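PDB 5X9Q: putative cytidylyltransferase from Burkholderia pseudomallei, which probably transfers the adenylyl group of ATP to D-glycero-beta-D-manno-heptose 1-phosphate, giving ADP-heptose and diphosphate in the heptose biosynthesis pathway. Local coordinates for residues A29-L34 with H122-V127; V39-V44 with V53-D58. All blocks are in the same frame, centred on the assembly; numbering follows the deposited sequence.

Interaction 1. Residues A29-L34 with H122-V127; sequences AMRASL and HPDILV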
ATOM      1  N   ALA A  29      21.803  -7.364  14.218  1.00 37.65           N
ATOM      2  CA  ALA A  29      23.161  -6.971  13.835  1.00 35.87           C
ATOM      3  C   ALA A  29      23.233  -5.544  13.282  1.00 43.39           C
ATOM      4  O   ALA A  29      24.201  -4.808  13.494  1.00 36.19           O
ATOM      5  CB  ALA A  29      23.700  -7.932  12.806  1.00 35.89           C
ATOM      6  N   MET A  30      22.178  -5.175  12.577  1.00 40.82           N
ATOM      7  CA  MET A  30      22.068  -3.900  11.909  1.00 40.08           C
ATOM      8  C   MET A  30      21.638  -2.766  12.842  1.00 38.32           C
ATOM      9  O   MET A  30      21.866  -1.594  12.537  1.00 39.63           O
ATOM     10  CB  MET A  30      21.053  -4.056  10.779  1.00 38.94           C
ATOM     11  CG  MET A  30      20.822  -2.843   9.928  1.00 45.49           C
ATOM     12  SD  MET A  30      19.701  -3.337   8.615  1.00 58.00           S
ATOM     13  CE  MET A  30      20.839  -4.275   7.593  1.00 54.99           C
ATOM     14  N   ARG A  31      21.061  -3.127  13.990  1.00 37.78           N
ATOM     15  CA  ARG A  31      20.433  -2.161  14.894  1.00 34.11           C
ATOM     16  C   ARG A  31      21.293  -0.938  15.204  1.00 35.24           C
ATOM     17  O   ARG A  31      20.814   0.194  15.167  1.00 29.46           O
ATOM     18  CB  ARG A  31      20.046  -2.834  16.212  1.00 29.35           C
ATOM     19  CG  ARG A  31      19.595  -1.834  17.288  1.00 32.99           C
ATOM     20  CD  ARG A  31      18.327  -1.155  16.806  1.00 33.48           C
ATOM     21  NE  ARG A  31      17.715  -0.222  17.753  1.00 31.96           N
ATOM     22  CZ  ARG A  31      18.056   1.053  17.885  1.00 30.45           C
ATOM     23  NH1 ARG A  31      19.028   1.555  17.136  1.00 33.24           N
ATOM     24  NH2 ARG A  31      17.421   1.821  18.760  1.00 27.18           N
ATOM     25  N   ALA A  32      22.562  -1.172  15.505  1.00 37.61           N
ATOM     26  CA  ALA A  32      23.439  -0.090  15.922  1.00 36.51           C
ATOM     27  C   ALA A  32      23.643   0.941  14.801  1.00 39.50           C
ATOM     28  O   ALA A  32      23.951   2.096  15.081  1.00 42.92           O
ATOM     29  CB  ALA A  32      24.776  -0.649  16.391  1.00 37.60           C
ATOM     30  N   SER A  33      23.436   0.537  13.545  1.00 40.40           N
ATOM     31  CA  SER A  33      23.683   1.445  12.428  1.00 37.20           C
ATOM     32  C   SER A  33      22.406   2.092  11.891  1.00 38.64           C
ATOM     33  O   SER A  33      22.462   2.875  10.944  1.00 40.91           O
ATOM     34  CB  SER A  33      24.378   0.718  11.278  1.00 36.42           C
ATOM     35  OG  SER A  33      23.508  -0.203  10.662  1.00 39.29           O
ATOM     36  N   LEU A  34      21.263   1.784  12.502  1.00 34.48           N
ATOM     37  CA  LEU A  34      20.007   2.420  12.119  1.00 32.21           C
ATOM     38  C   LEU A  34      19.955   3.875  12.613  1.00 36.68           C
ATOM     39  O   LEU A  34      20.529   4.212  13.647  1.00 37.42           O
ATOM     40  CB  LEU A  34      18.817   1.613  12.654  1.00 28.40           C
ATOM     41  CG  LEU A  34      18.582   0.223  12.033  1.00 36.78           C
ATOM     42  CD1 LEU A  34      17.340  -0.439  12.600  1.00 29.92           C
ATOM     43  CD2 LEU A  34      18.441   0.317  10.504  1.00 35.51           C
ATOM     44  N   HIS A 122      15.066  -3.140  20.193  1.00 31.16           N
ATOM     45  CA  HIS A 122      15.361  -1.958  20.988  1.00 30.05           C
ATOM     46  C   HIS A 122      14.935  -0.607  20.395  1.00 28.42           C
ATOM     47  O   HIS A 122      15.731   0.334  20.346  1.00 27.56           O
ATOM     48  CB  HIS A 122      16.845  -1.921  21.327  1.00 29.71           C
ATOM     49  CG  HIS A 122      17.178  -1.068  22.509  1.00 28.42           C
ATOM     50  ND1 HIS A 122      17.202  -1.556  23.797  1.00 33.78           N
ATOM     51  CD2 HIS A 122      17.521   0.241  22.597  1.00 24.63           C
ATOM     52  CE1 HIS A 122      17.542  -0.586  24.630  1.00 28.00           C
ATOM     53  NE2 HIS A 122      17.740   0.514  23.926  1.00 28.55           N
ATOM     54  N   PRO A 123      13.689  -0.514  19.917  1.00 29.94           N
ATOM     55  CA  PRO A 123      13.184   0.777  19.414  1.00 24.83           C
ATOM     56  C   PRO A 123      13.300   1.946  20.387  1.00 26.53           C
ATOM     57  O   PRO A 123      13.248   1.727  21.582  1.00 23.34           O
ATOM     58  CB  PRO A 123      11.702   0.503  19.122  1.00 19.54           C
ATOM     59  CG  PRO A 123      11.321  -0.548  20.151  1.00 25.73           C
ATOM     60  CD  PRO A 123      12.556  -1.428  20.276  1.00 21.67           C
ATOM     61  N   ASP A 124      13.412   3.167  19.871  1.00 27.31           N
ATOM     62  CA  ASP A 124      13.302   4.356  20.688  1.00 24.41           C
ATOM     63  C   ASP A 124      11.828   4.715  20.842  1.00 24.80           C
ATOM     64  O   ASP A 124      11.417   5.328  21.831  1.00 23.61           O
ATOM     65  CB  ASP A 124      14.054   5.529  20.051  1.00 27.79           C
ATOM     66  CG  ASP A 124      15.506   5.213  19.807  1.00 31.23           C
ATOM     67  OD1 ASP A 124      16.199   4.821  20.778  1.00 36.89           O
ATOM     68  OD2 ASP A 124      15.942   5.315  18.633  1.00 32.62           O
ATOM     69  N   ILE A 125      11.015   4.341  19.865  1.00 21.84           N
ATOM     70  CA  ILE A 125       9.612   4.714  19.949  1.00 23.50           C
ATOM     71  C   ILE A 125       8.766   3.522  19.565  1.00 21.89           C
ATOM     72  O   ILE A 125       9.021   2.893  18.542  1.00 22.79           O
ATOM     73  CB  ILE A 125       9.273   5.917  19.024  1.00 23.31           C
ATOM     74  CG1 ILE A 125      10.129   7.138  19.361  1.00 24.23           C
ATOM     75  CG2 ILE A 125       7.791   6.252  19.100  1.00 23.70           C
ATOM     76  CD1 ILE A 125       9.996   8.240  18.356  1.00 26.91           C
ATOM     77  N   LEU A 126       7.795   3.194  20.411  1.00 21.68           N
ATOM     78  CA  LEU A 126       6.856   2.115  20.168  1.00 22.53           C
ATOM     79  C   LEU A 126       5.488   2.674  19.891  1.00 25.88           C
ATOM     80  O   LEU A 126       5.005   3.506  20.650  1.00 24.85           O
ATOM     81  CB  LEU A 126       6.767   1.165  21.368  1.00 27.51           C
ATOM     82  CG  LEU A 126       5.591   0.190  21.183  1.00 27.22           C
ATOM     83  CD1 LEU A 126       5.956  -0.889  20.169  1.00 26.73           C
ATOM     84  CD2 LEU A 126       5.172  -0.437  22.487  1.00 27.68           C
ATOM     85  N   VAL A 127       4.851   2.226  18.814  1.00 27.21           N
ATOM     86  CA  VAL A 127       3.557   2.781  18.460  1.00 24.33           C
ATOM     87  C   VAL A 127       2.526   1.712  18.220  1.00 27.15           C
ATOM     88  O   VAL A 127       2.839   0.650  17.712  1.00 30.03           O
ATOM     89  CB  VAL A 127       3.664   3.698  17.197  1.00 35.20           C
ATOM     90  CG1 VAL A 127       4.528   4.889  17.490  1.00 33.15           C
ATOM     91  CG2 VAL A 127       4.221   2.935  15.998  1.00 37.74           C
TER
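Arg-31 extends its side chain across to segment 122-127 and lays one edge of its guanidinium group against the backbone carbonyl of His-122, the first residue beyond helix 115-121. Arg-31 NH2 donates the main bond, 2.8 Å to His-122 O and fairly straight (162° at the hydrogen). The oxygen lies close to the guanidinium plane, although the donor approaches tilted from the plane of the carbonyl. NE of Arg-31 gives a second, weak bond to the same oxygen, His-122 O, at 3.3 Å, and is also weakly bonded to Val-121 O. The side chain leaves with CG anti to the backbone N, and a bend at chi2 (64°) helps bring NE and NH2 to the end of helix 115-121. The His-122 ring presents its edge to the guanidinium, with CD2 4.2 Å from Arg-31 NH2, while the ring stacks on Trp-146. Pro-123 turns its side chain away, against Phe-40 and Val-143, and comes within 4.4 Å of Arg-31 NH2 through its CA. At Asp-124 the carboxylate stands almost perpendicular to the guanidinium (86°), and the salt bridge from Arg-31 NH2 to Asp-124 OD2 is long, 3.8 Å. OD2 has its stronger partner in the backbone N of Val-38, so the arginine probably adds electrostatic attraction more than a fixed bond. From Ile-125 the chain enters the parallel sheet. The whole is an arginine bonded to the His-122 carbonyl, and weakly to that of Val-121, at the C-terminal end of a helix, where helix 115-121 turns into strand 125-129 of a Rossmann-like alpha/beta domain.

Interaction 2. Residues V39-V44 with V53-D58; sequences VFTNGV and VSYLAD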
ATOM      1  N   VAL A  39      11.616   3.632  15.116  1.00 26.05           N
ATOM      2  CA  VAL A  39      10.210   3.426  15.427  1.00 23.98           C
ATOM      3  C   VAL A  39       9.798   1.972  15.152  1.00 24.76           C
ATOM      4  O   VAL A  39      10.177   1.360  14.130  1.00 21.18           O
ATOM      5  CB  VAL A  39       9.336   4.391  14.633  1.00 21.27           C
ATOM      6  CG1 VAL A  39       7.921   4.379  15.161  1.00 23.72           C
ATOM      7  CG2 VAL A  39       9.893   5.800  14.766  1.00 27.10           C
ATOM      8  N   PHE A  40       9.034   1.412  16.083  1.00 23.79           N
ATOM      9  CA  PHE A  40       8.590   0.040  15.952  1.00 20.88           C
ATOM     10  C   PHE A  40       7.097  -0.044  16.067  1.00 21.39           C
ATOM     11  O   PHE A  40       6.496   0.692  16.857  1.00 19.47           O
ATOM     12  CB  PHE A  40       9.220  -0.856  17.015  1.00 20.68           C
ATOM     13  CG  PHE A  40       8.810  -2.296  16.896  1.00 19.54           C
ATOM     14  CD1 PHE A  40       7.628  -2.761  17.468  1.00 20.35           C
ATOM     15  CD2 PHE A  40       9.604  -3.183  16.199  1.00 20.32           C
ATOM     16  CE1 PHE A  40       7.247  -4.076  17.334  1.00 23.70           C
ATOM     17  CE2 PHE A  40       9.226  -4.517  16.065  1.00 21.22           C
ATOM     18  CZ  PHE A  40       8.048  -4.958  16.627  1.00 21.59           C
ATOM     19  N   THR A  41       6.504  -0.934  15.263  1.00 20.31           N
ATOM     20  CA  THR A  41       5.122  -1.332  15.444  1.00 19.46           C
ATOM     21  C   THR A  41       4.912  -2.797  15.023  1.00 24.98           C
ATOM     22  O   THR A  41       5.721  -3.370  14.309  1.00 23.58           O
ATOM     23  CB  THR A  41       4.180  -0.426  14.648  1.00 28.48           C
ATOM     24  OG1 THR A  41       2.852  -0.588  15.152  1.00 29.60           O
ATOM     25  CG2 THR A  41       4.192  -0.788  13.160  1.00 31.00           C
ATOM     26  N   ASN A  42       3.807  -3.396  15.433  1.00 24.51           N
ATOM     27  CA  ASN A  42       3.547  -4.772  15.091  1.00 29.03           C
ATOM     28  C   ASN A  42       2.078  -4.990  14.798  1.00 28.51           C
ATOM     29  O   ASN A  42       1.230  -4.177  15.193  1.00 27.25           O
ATOM     30  CB  ASN A  42       3.978  -5.727  16.202  1.00 29.01           C
ATOM     31  CG  ASN A  42       3.227  -5.493  17.496  1.00 30.22           C
ATOM     32  OD1 ASN A  42       2.403  -6.308  17.888  1.00 33.11           O
ATOM     33  ND2 ASN A  42       3.541  -4.400  18.185  1.00 34.43           N
ATOM     34  N   GLY A  43       1.785  -6.077  14.084  1.00 26.93           N
ATOM     35  CA  GLY A  43       0.406  -6.404  13.770  1.00 24.81           C
ATOM     36  C   GLY A  43       0.261  -7.612  12.868  1.00 24.65           C
ATOM     37  O   GLY A  43       1.230  -8.203  12.393  1.00 25.53           O
ATOM     38  N   VAL A  44      -0.978  -8.000  12.632  1.00 29.67           N
ATOM     39  CA  VAL A  44      -1.228  -9.113  11.747  1.00 28.61           C
ATOM     40  C   VAL A  44      -1.194  -8.593  10.311  1.00 26.02           C
ATOM     41  O   VAL A  44      -0.522  -9.156   9.440  1.00 25.57           O
ATOM     42  CB  VAL A  44      -2.572  -9.802  12.080  1.00 24.55           C
ATOM     43  CG1 VAL A  44      -2.822 -10.906  11.100  1.00 23.41           C
ATOM     44  CG2 VAL A  44      -2.510 -10.349  13.522  1.00 23.53           C
ATOM     45  N   VAL A  53      -2.494   2.125   6.676  1.00 32.03           N
ATOM     46  CA  VAL A  53      -1.447   2.896   6.012  1.00 29.56           C
ATOM     47  C   VAL A  53      -1.361   4.321   6.531  1.00 28.43           C
ATOM     48  O   VAL A  53      -0.273   4.885   6.569  1.00 32.74           O
ATOM     49  CB  VAL A  53      -1.608   2.888   4.463  1.00 27.09           C
ATOM     50  CG1 VAL A  53      -1.489   1.436   3.936  1.00 26.21           C
ATOM     51  CG2 VAL A  53      -2.905   3.540   4.026  1.00 28.57           C
ATOM     52  N   SER A  54      -2.491   4.892   6.937  1.00 27.55           N
ATOM     53  CA  SER A  54      -2.502   6.246   7.475  1.00 30.53           C
ATOM     54  C   SER A  54      -1.659   6.248   8.744  1.00 29.00           C
ATOM     55  O   SER A  54      -0.841   7.140   8.964  1.00 30.06           O
ATOM     56  CB  SER A  54      -3.930   6.695   7.783  1.00 34.03           C
ATOM     57  OG  SER A  54      -4.631   7.014   6.594  1.00 48.24           O
ATOM     58  N   TYR A  55      -1.841   5.233   9.575  1.00 30.81           N
ATOM     59  CA  TYR A  55      -1.110   5.086  10.806  1.00 26.33           C
ATOM     60  C   TYR A  55       0.315   4.643  10.571  1.00 29.31           C
ATOM     61  O   TYR A  55       1.165   5.026  11.320  1.00 30.66           O
ATOM     62  CB  TYR A  55      -1.867   4.210  11.816  1.00 33.05           C
ATOM     63  CG  TYR A  55      -1.165   2.985  12.330  1.00 30.94           C
ATOM     64  CD1 TYR A  55      -0.182   3.062  13.284  1.00 33.01           C
ATOM     65  CD2 TYR A  55      -1.474   1.769  11.839  1.00 28.66           C
ATOM     66  CE1 TYR A  55       0.474   1.933  13.727  1.00 29.69           C
ATOM     67  CE2 TYR A  55      -0.851   0.636  12.280  1.00 34.90           C
ATOM     68  CZ  TYR A  55       0.121   0.722  13.209  1.00 35.36           C
ATOM     69  OH  TYR A  55       0.695  -0.442  13.577  1.00 40.30           O
ATOM     70  N   LEU A  56       0.552   3.842   9.537  1.00 27.91           N
ATOM     71  CA  LEU A  56       1.923   3.424   9.247  1.00 25.76           C
ATOM     72  C   LEU A  56       2.780   4.624   8.828  1.00 32.28           C
ATOM     73  O   LEU A  56       3.976   4.683   9.112  1.00 32.38           O
ATOM     74  CB  LEU A  56       1.939   2.356   8.152  1.00 29.39           C
ATOM     75  CG  LEU A  56       1.677   0.918   8.604  1.00 30.67           C
ATOM     76  CD1 LEU A  56       1.944  -0.060   7.470  1.00 26.97           C
ATOM     77  CD2 LEU A  56       2.520   0.576   9.823  1.00 27.45           C
ATOM     78  N   ALA A  57       2.145   5.574   8.148  1.00 22.11           N
ATOM     79  CA  ALA A  57       2.778   6.799   7.660  1.00 27.25           C
ATOM     80  C   ALA A  57       3.072   7.791   8.774  1.00 26.81           C
ATOM     81  O   ALA A  57       4.171   8.335   8.828  1.00 30.48           O
ATOM     82  CB  ALA A  57       1.920   7.443   6.566  1.00 26.38           C
ATOM     83  N   ASP A  58       2.125   7.954   9.691  1.00 31.05           N
ATOM     84  CA  ASP A  58       2.314   8.837  10.832  1.00 28.75           C
ATOM     85  C   ASP A  58       3.410   8.305  11.765  1.00 27.24           C
ATOM     86  O   ASP A  58       4.185   9.086  12.321  1.00 25.36           O
ATOM     87  CB  ASP A  58       1.003   9.005  11.604  1.00 31.71           C
ATOM     88  CG  ASP A  58       0.039   9.951  10.915  1.00 48.54           C
ATOM     89  OD1 ASP A  58       0.474  10.686  10.003  1.00 52.97           O
ATOM     90  OD2 ASP A  58      -1.154   9.959  11.284  1.00 64.88           O
TER
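The first beta-alpha-beta unit of the sheet, strand 38-43, helix 50-62 and strand 65-71, is held together here by a buried hydroxyl pair between strand and helix. Tyr-55 OH donates a hydrogen bond of 2.7 Å to Thr-41 OG1, which in turn is hydrogen-bonded to Val-127 O on the neighbouring strand; the tyrosine hydroxyl is thus linked through the threonine to a main-chain carbonyl. Thr-41 and Tyr-55 point at one another, and OG1 meets the tyrosine at the edge, in the ring plane. With chi1 at -163° Thr-41 turns OG1 to the tyrosine, and its methyl CG2 ends 3.5 Å from Tyr-55 OH. Strand 39-43 and helix 53-58 run nearly antiparallel, at 159°, with their axes 10.4 Å apart. The unit belongs to the Rossmann-like fold of the nucleotidyltransferases, in the HUP clan, and the sequence His-Arg-Gly-His between the two segments matches the HxGH signature of such enzymes. Beside the hydroxyl pair the contact is apolar: Leu-56 CD2 meets Thr-41 CG2 at 4.0 Å, the two side chains lying roughly perpendicular. The same CD2 of Leu-56 sits over one face of the Tyr-55 ring, nearer the ring's border than its centre. Facing away from the sheet, Ser-54 and Ala-57 pack on Phe-17 of the second subunit.

Overall arrangement
From the N terminus the chain passes through helix 24-30 and the start of interaction 1, then enters strand 38-43. Interaction 2 closes a short loop almost at once, bringing helix 50-62 back along that strand. Its loop is nested inside the much longer one that interaction 1 closes when the chain leaves helix 115-121 for strand 125-129. The two centres lie about 15 Å apart. They meet in the middle of the parallel sheet, where strands 38-43 and 125-129 are neighbours and Phe-40 N bonds to Ile-125 O. Interaction 1 ties segment 29-34 to the loop that leads from helix 115-121 into the interior strand 125-129; interaction 2 joins helix to sheet in the core.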